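Local coordinates for minor capsid protein (Enterobacteria phage PRD1, PDB 1YQ5) that forms, together with P31 and P2, the spike complexes at the five-fold vertices of the capsid, this fragment being its trimeric C-terminal jelly-roll domain, at the interface of chains A and B. Sequence-based numbering; all coordinates share one arbitrary frame. Chains: chain A/B, Minor capsid protein.

Contact 1: the interface of chains A and B. Residues chain A 92-93, 95, 98-100; chain B 78-79, 89-91.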
# COMPACT_ATOMS: atom_id res chain seq x y z
N CYS A 92 -4.72 -10.50 -5.45
CA CYS A 92 -3.37 -10.97 -5.17
C CYS A 92 -3.22 -12.47 -5.42
O CYS A 92 -3.79 -13.28 -4.69
CB CYS A 92 -3.01 -10.67 -3.71
SG CYS A 92 -3.35 -8.95 -3.21
N PRO A 93 -2.47 -12.85 -6.46
CA PRO A 93 -2.28 -14.26 -6.79
C PRO A 93 -1.71 -15.05 -5.61
O PRO A 93 -0.69 -14.68 -5.03
CB PRO A 93 -1.32 -14.22 -7.98
CG PRO A 93 -1.72 -12.94 -8.67
CD PRO A 93 -1.87 -11.99 -7.50
N SER A 95 -0.10 -18.42 -3.59
CA SER A 95 0.95 -19.41 -3.80
C SER A 95 1.29 -19.90 -2.40
O SER A 95 0.83 -19.33 -1.42
CB SER A 95 2.19 -18.81 -4.45
OG SER A 95 2.91 -18.00 -3.53
N THR A 98 3.06 -17.13 -0.85
CA THR A 98 2.23 -15.95 -0.62
C THR A 98 0.77 -16.38 -0.53
O THR A 98 -0.04 -16.09 -1.42
CB THR A 98 2.39 -14.92 -1.77
OG1 THR A 98 1.96 -15.50 -3.01
CG2 THR A 98 3.84 -14.50 -1.89
N ALA A 99 0.44 -17.08 0.55
CA ALA A 99 -0.91 -17.58 0.78
C ALA A 99 -1.81 -16.50 1.38
O ALA A 99 -2.31 -16.64 2.49
CB ALA A 99 -0.87 -18.80 1.69
N GLY A 100 -2.00 -15.42 0.64
CA GLY A 100 -2.83 -14.34 1.12
C GLY A 100 -2.70 -13.11 0.25
O GLY A 100 -2.31 -13.21 -0.92
N LEU B 78 7.10 -12.00 -5.82
CA LEU B 78 6.52 -12.32 -4.52
C LEU B 78 7.21 -11.47 -3.46
O LEU B 78 8.44 -11.45 -3.38
CB LEU B 78 6.73 -13.80 -4.20
CG LEU B 78 6.39 -14.80 -5.31
CD1 LEU B 78 6.65 -16.20 -4.81
CD2 LEU B 78 4.93 -14.64 -5.73
N LEU B 79 6.42 -10.77 -2.65
CA LEU B 79 6.99 -9.92 -1.61
C LEU B 79 6.47 -10.30 -0.24
O LEU B 79 5.30 -10.66 -0.08
CB LEU B 79 6.69 -8.45 -1.89
CG LEU B 79 7.37 -7.85 -3.12
CD1 LEU B 79 6.71 -8.37 -4.38
CD2 LEU B 79 7.28 -6.33 -3.07
N VAL B 89 2.07 -10.73 2.90
CA VAL B 89 2.53 -11.01 1.55
C VAL B 89 1.67 -10.44 0.43
O VAL B 89 0.54 -9.99 0.65
CB VAL B 89 2.61 -12.53 1.31
CG1 VAL B 89 3.47 -13.18 2.37
CG2 VAL B 89 1.20 -13.12 1.33
N VAL B 90 2.23 -10.49 -0.77
CA VAL B 90 1.54 -10.05 -1.97
C VAL B 90 2.31 -10.61 -3.17
O VAL B 90 3.53 -10.79 -3.11
CB VAL B 90 1.49 -8.51 -2.09
CG1 VAL B 90 2.85 -7.96 -2.54
CG2 VAL B 90 0.40 -8.11 -3.06
N ALA B 91 1.58 -10.91 -4.24
CA ALA B 91 2.18 -11.41 -5.46
C ALA B 91 1.84 -10.39 -6.54
O ALA B 91 0.70 -9.95 -6.63
CB ALA B 91 1.60 -12.78 -5.81

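Contact 2: the interface of chains A and B. Residues chain A 3, 6, 38, 40, 139, 141; chain B 60, 106, 143-144.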
# COMPACT_ATOMS: atom_id res chain seq x y z
N VAL A 3 -0.59 10.20 15.69
CA VAL A 3 -1.88 10.45 15.05
C VAL A 3 -2.95 10.66 16.11
O VAL A 3 -2.81 10.21 17.25
CB VAL A 3 -2.27 9.28 14.14
CG1 VAL A 3 -1.18 9.03 13.11
CG2 VAL A 3 -2.51 8.03 14.96
N ALA A 6 -6.74 6.12 15.65
CA ALA A 6 -6.29 4.92 14.98
C ALA A 6 -6.94 3.71 15.62
O ALA A 6 -7.35 3.74 16.78
CB ALA A 6 -4.76 4.80 15.07
N ASN A 38 -4.77 -2.45 18.99
CA ASN A 38 -4.33 -1.14 19.43
C ASN A 38 -5.40 -0.13 19.05
O ASN A 38 -6.01 -0.22 17.98
CB ASN A 38 -3.00 -0.77 18.75
CG ASN A 38 -2.46 0.58 19.21
OD1 ASN A 38 -2.14 0.76 20.39
ND2 ASN A 38 -2.37 1.52 18.29
N VAL A 40 -6.30 4.26 19.37
CA VAL A 40 -5.83 5.60 19.68
C VAL A 40 -6.99 6.57 19.50
O VAL A 40 -7.62 6.61 18.44
CB VAL A 40 -4.67 6.02 18.76
CG1 VAL A 40 -4.22 7.44 19.09
CG2 VAL A 40 -3.50 5.06 18.92
N THR A 139 -6.08 -2.16 9.88
CA THR A 139 -5.61 -1.00 10.63
C THR A 139 -5.93 0.29 9.89
O THR A 139 -5.70 0.40 8.68
CB THR A 139 -4.09 -1.07 10.86
OG1 THR A 139 -3.77 -2.23 11.64
CG2 THR A 139 -3.60 0.18 11.58
N ALA A 141 -5.76 4.69 10.39
CA ALA A 141 -5.26 5.80 11.17
C ALA A 141 -5.55 7.11 10.46
O ALA A 141 -5.35 7.23 9.25
CB ALA A 141 -3.75 5.66 11.40
N LEU B 60 2.60 2.23 15.74
CA LEU B 60 2.16 2.02 14.37
C LEU B 60 3.28 2.35 13.40
O LEU B 60 3.93 3.40 13.52
CB LEU B 60 0.94 2.89 14.07
CG LEU B 60 -0.34 2.53 14.82
CD1 LEU B 60 -1.39 3.60 14.61
CD2 LEU B 60 -0.85 1.17 14.34
N LEU B 106 0.57 -0.76 6.88
CA LEU B 106 0.47 0.07 8.08
C LEU B 106 0.12 -1.01 9.10
O LEU B 106 -0.94 -1.61 9.01
CB LEU B 106 -0.68 1.08 7.99
CG LEU B 106 -0.96 1.77 9.34
CD1 LEU B 106 0.28 2.48 9.82
CD2 LEU B 106 -2.13 2.75 9.22
N ILE B 143 4.66 6.03 12.74
CA ILE B 143 3.72 7.15 12.67
C ILE B 143 2.96 7.42 13.96
O ILE B 143 2.21 8.39 14.04
CB ILE B 143 2.71 6.98 11.51
CG1 ILE B 143 1.73 5.86 11.83
CG2 ILE B 143 3.45 6.68 10.21
CD1 ILE B 143 0.51 5.88 10.93
N ASN B 144 3.13 6.56 14.96
CA ASN B 144 2.49 6.76 16.26
C ASN B 144 3.17 5.90 17.31
O ASN B 144 3.15 6.29 18.49
CB ASN B 144 1.00 6.42 16.23
CG ASN B 144 0.26 6.96 17.46
OD1 ASN B 144 0.18 8.17 17.66
ND2 ASN B 144 -0.26 6.06 18.28
OXT ASN B 144 3.70 4.83 16.92
O HOH W 1 -2.29 -3.80 9.99
O HOH W 2 -0.13 3.26 18.30

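Contact 3: the interface of chains A and B. Residues chain A 64, 66, 101-102, 104; chain B 88-89, 103-105.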
# COMPACT_ATOMS: atom_id res chain seq x y z
N THR A 64 -4.96 -0.26 5.95
CA THR A 64 -4.32 -1.49 5.51
C THR A 64 -5.12 -2.70 5.97
O THR A 64 -5.58 -2.76 7.11
CB THR A 64 -2.89 -1.65 6.07
OG1 THR A 64 -2.02 -0.67 5.48
CG2 THR A 64 -2.34 -3.05 5.75
N THR A 66 -4.77 -6.96 5.60
CA THR A 66 -3.97 -8.08 5.15
C THR A 66 -4.61 -9.40 5.54
O THR A 66 -5.42 -9.46 6.47
CB THR A 66 -2.56 -8.04 5.77
OG1 THR A 66 -2.67 -8.02 7.20
CG2 THR A 66 -1.80 -6.82 5.29
N GLY A 101 -3.03 -11.96 0.81
CA GLY A 101 -2.95 -10.73 0.05
C GLY A 101 -2.86 -9.51 0.93
O GLY A 101 -2.92 -9.60 2.16
N THR A 102 -2.73 -8.35 0.29
CA THR A 102 -2.59 -7.10 1.00
C THR A 102 -3.19 -5.94 0.21
O THR A 102 -3.08 -5.89 -1.01
CB THR A 102 -1.10 -6.76 1.23
OG1 THR A 102 -0.50 -7.76 2.07
CG2 THR A 102 -0.95 -5.39 1.87
N SER A 104 -3.47 -1.62 0.79
CA SER A 104 -3.17 -0.46 1.61
C SER A 104 -3.59 0.78 0.85
O SER A 104 -3.37 0.88 -0.36
CB SER A 104 -1.68 -0.40 1.93
OG SER A 104 -1.34 -1.44 2.83
N PHE B 88 3.25 -10.75 6.18
CA PHE B 88 2.36 -10.12 5.22
C PHE B 88 2.92 -10.33 3.83
O PHE B 88 4.12 -10.12 3.60
CB PHE B 88 2.23 -8.63 5.53
CG PHE B 88 2.01 -8.34 6.99
CD1 PHE B 88 3.09 -8.10 7.84
CD2 PHE B 88 0.73 -8.34 7.52
CE1 PHE B 88 2.89 -7.87 9.20
CE2 PHE B 88 0.52 -8.11 8.88
CZ PHE B 88 1.61 -7.87 9.72
N VAL B 89 2.07 -10.73 2.90
CA VAL B 89 2.53 -11.01 1.55
C VAL B 89 1.67 -10.44 0.43
O VAL B 89 0.54 -9.99 0.65
CB VAL B 89 2.61 -12.53 1.31
CG1 VAL B 89 3.47 -13.18 2.37
CG2 VAL B 89 1.20 -13.12 1.33
N ILE B 103 4.77 -3.69 -2.10
CA ILE B 103 4.00 -4.09 -0.92
C ILE B 103 4.12 -2.95 0.08
O ILE B 103 5.23 -2.49 0.39
CB ILE B 103 4.49 -5.42 -0.28
CG1 ILE B 103 3.47 -5.86 0.78
CG2 ILE B 103 5.86 -5.24 0.37
CD1 ILE B 103 3.72 -7.25 1.37
N SER B 104 2.98 -2.47 0.55
CA SER B 104 2.94 -1.39 1.52
C SER B 104 2.02 -1.79 2.64
O SER B 104 0.95 -2.36 2.40
CB SER B 104 2.44 -0.10 0.86
OG SER B 104 3.42 0.39 -0.03
N LEU B 105 2.42 -1.47 3.86
CA LEU B 105 1.66 -1.86 5.04
C LEU B 105 1.70 -0.87 6.18
O LEU B 105 2.71 -0.21 6.42
CB LEU B 105 2.23 -3.18 5.57
CG LEU B 105 2.39 -4.36 4.61
CD1 LEU B 105 3.65 -5.14 4.97
CD2 LEU B 105 1.16 -5.24 4.67
O HOH W 3 -0.74 -10.62 3.73

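Contact 1: the interface of chains A and B
The side-chain hydroxyl OG1 of A:Thr98, which lies against B:Ala91 and B:Leu78, is held from within its own chain: it shares a hydrogen bond of 2.7 Å with OG of A:Ser95. OG of A:Ser95 also accepts a hydrogen bond from the backbone N of A:Thr98 at 2.8 Å, so two bonds from one hydroxyl tie the loop between strands 86-93 and 100-109 into a compact turn. With OG1 set between the backbone N and the carbonyl carbon (chi1 62°), the oxygen turns back toward its own loop while the methyl CG2 points at chain B. A:Thr98 hides the most surface in the patch, and its contacts across are apolar. CG2 of A:Thr98 meets CB of B:Leu78 at 3.8 Å, the two side chains crossing at about a right angle, and the CG2 branch of B:Val89 comes up against CA of A:Thr98 at 3.6 Å. Further along the edge, the pyrrolidine ring of A:Pro93 sets its CB beside the methyl of B:Ala91. The patch thus illustrates a loop whose hydroxyls bond to each other while the threonine methyl and CA meet the partner. At its far end, the sulfur SG of A:Cys92 rests 3.8 Å from the CG2 methyl of B:Val90.

Contact 2: the interface of chains A and B
B:Asn144, the C-terminal residue, reaches across to A:Val3 and A:Val40, and the neighbours change along its side chain. CB lies beside the CG2 methyl of A:Val3, and the amide carbon CG of B:Asn144 passes 3.9 Å from that same CG2 of A:Val3, the two side chains crossing obliquely. At the tip the groups diverge. OD1 of B:Asn144 accepts a hydrogen bond from the backbone N of A:Val3 at 2.9 Å, fairly straight (159° at H), although the donor stands above the carbonyl plane. ND2 of B:Asn144 meets CG2 of A:Val40 tip to tip and bonds to the oxygen of water 2 at 2.8 Å; the same water is bonded to ND2 of A:Asn38. With CG anti to the backbone N (chi1 -165°), the amide extends from the chain end toward the partner, where these bonds fix its rotation.

Next to it along the interface, B:Leu60 spreads its two methyls over chain A: CD1 of B:Leu60 touches CB of A:Ala6 at 3.6 Å, and CD2 approaches CG2 of A:Thr139. CG2 of A:Thr139 also meets CD2 of B:Leu106 at 3.8 Å, the side chains crossing at about a right angle, while OG1 of A:Thr139 joins the backbone O of B:Leu106 through water 1. Polar links thus flank an apolar centre in which two leucines of chain B meet alanine and threonine methyls of chain A, a combination that fastens the chain terminus of one subunit to its neighbour in the homotrimer.

Contact 3: the interface of chains A and B
A:Thr102, B:Leu105 and A:Thr66 bury the most surface here, and their methyls meet in one cluster. CD2 of B:Leu105 is the shared point: it lies 3.5 Å from CG2 of A:Thr102 and 3.4 Å from CG2 of A:Thr66, the latter a tighter approach than usual for two methyls. The leucine crosses both threonines at about a right angle. In A:Thr102 the methyl is anti to the backbone N and OG1 anti to the carbonyl carbon (chi1 -63°), which sends the two branches to different partners: CG2 to the leucine, OG1 to the backbone O of B:Val89, to which it donates a hydrogen bond of 2.8 Å from above the carbonyl plane. Water 3 adds a second route to the same residue, linking O of A:Gly101 to N of B:Val89.

A:Thr66 is turned otherwise. OG1 of A:Thr66 faces the edge of the B:Phe88 ring, in the ring plane, 3.4 Å from CD2 of B:Phe88, while its methyl also nears that ring atom.

Beyond this cluster, OG of A:Ser104 gives a short bond of 2.5 Å to the backbone O of B:Ser104. It also shares a hydrogen bond with OG1 of A:Thr64, which may help position the hydroxyl. Hydroxyls of one subunit bonding to backbone carbonyls of the next, around a small methyl core, join beta-strands of two protomers in the trimer.

Contacts 1 and 3 are close neighbours, their C-alpha centres about 9 Å apart, and they share B:Val89, whose side chain serves contact 1 and whose backbone serves contact 3. By the same measure contact 3 lies about 15 Å from contact 2, and contacts 1 and 2 are about 24 Å apart. Strand 100-109 supplies residues to all three, from chain A in contacts 1 and 3 and from chain B in contacts 2 and 3, so the same strand takes part from both subunits, through different, partly overlapping residues. The pairing is not an exact two-fold, which is compatible with its repetition around the homotrimer of P5.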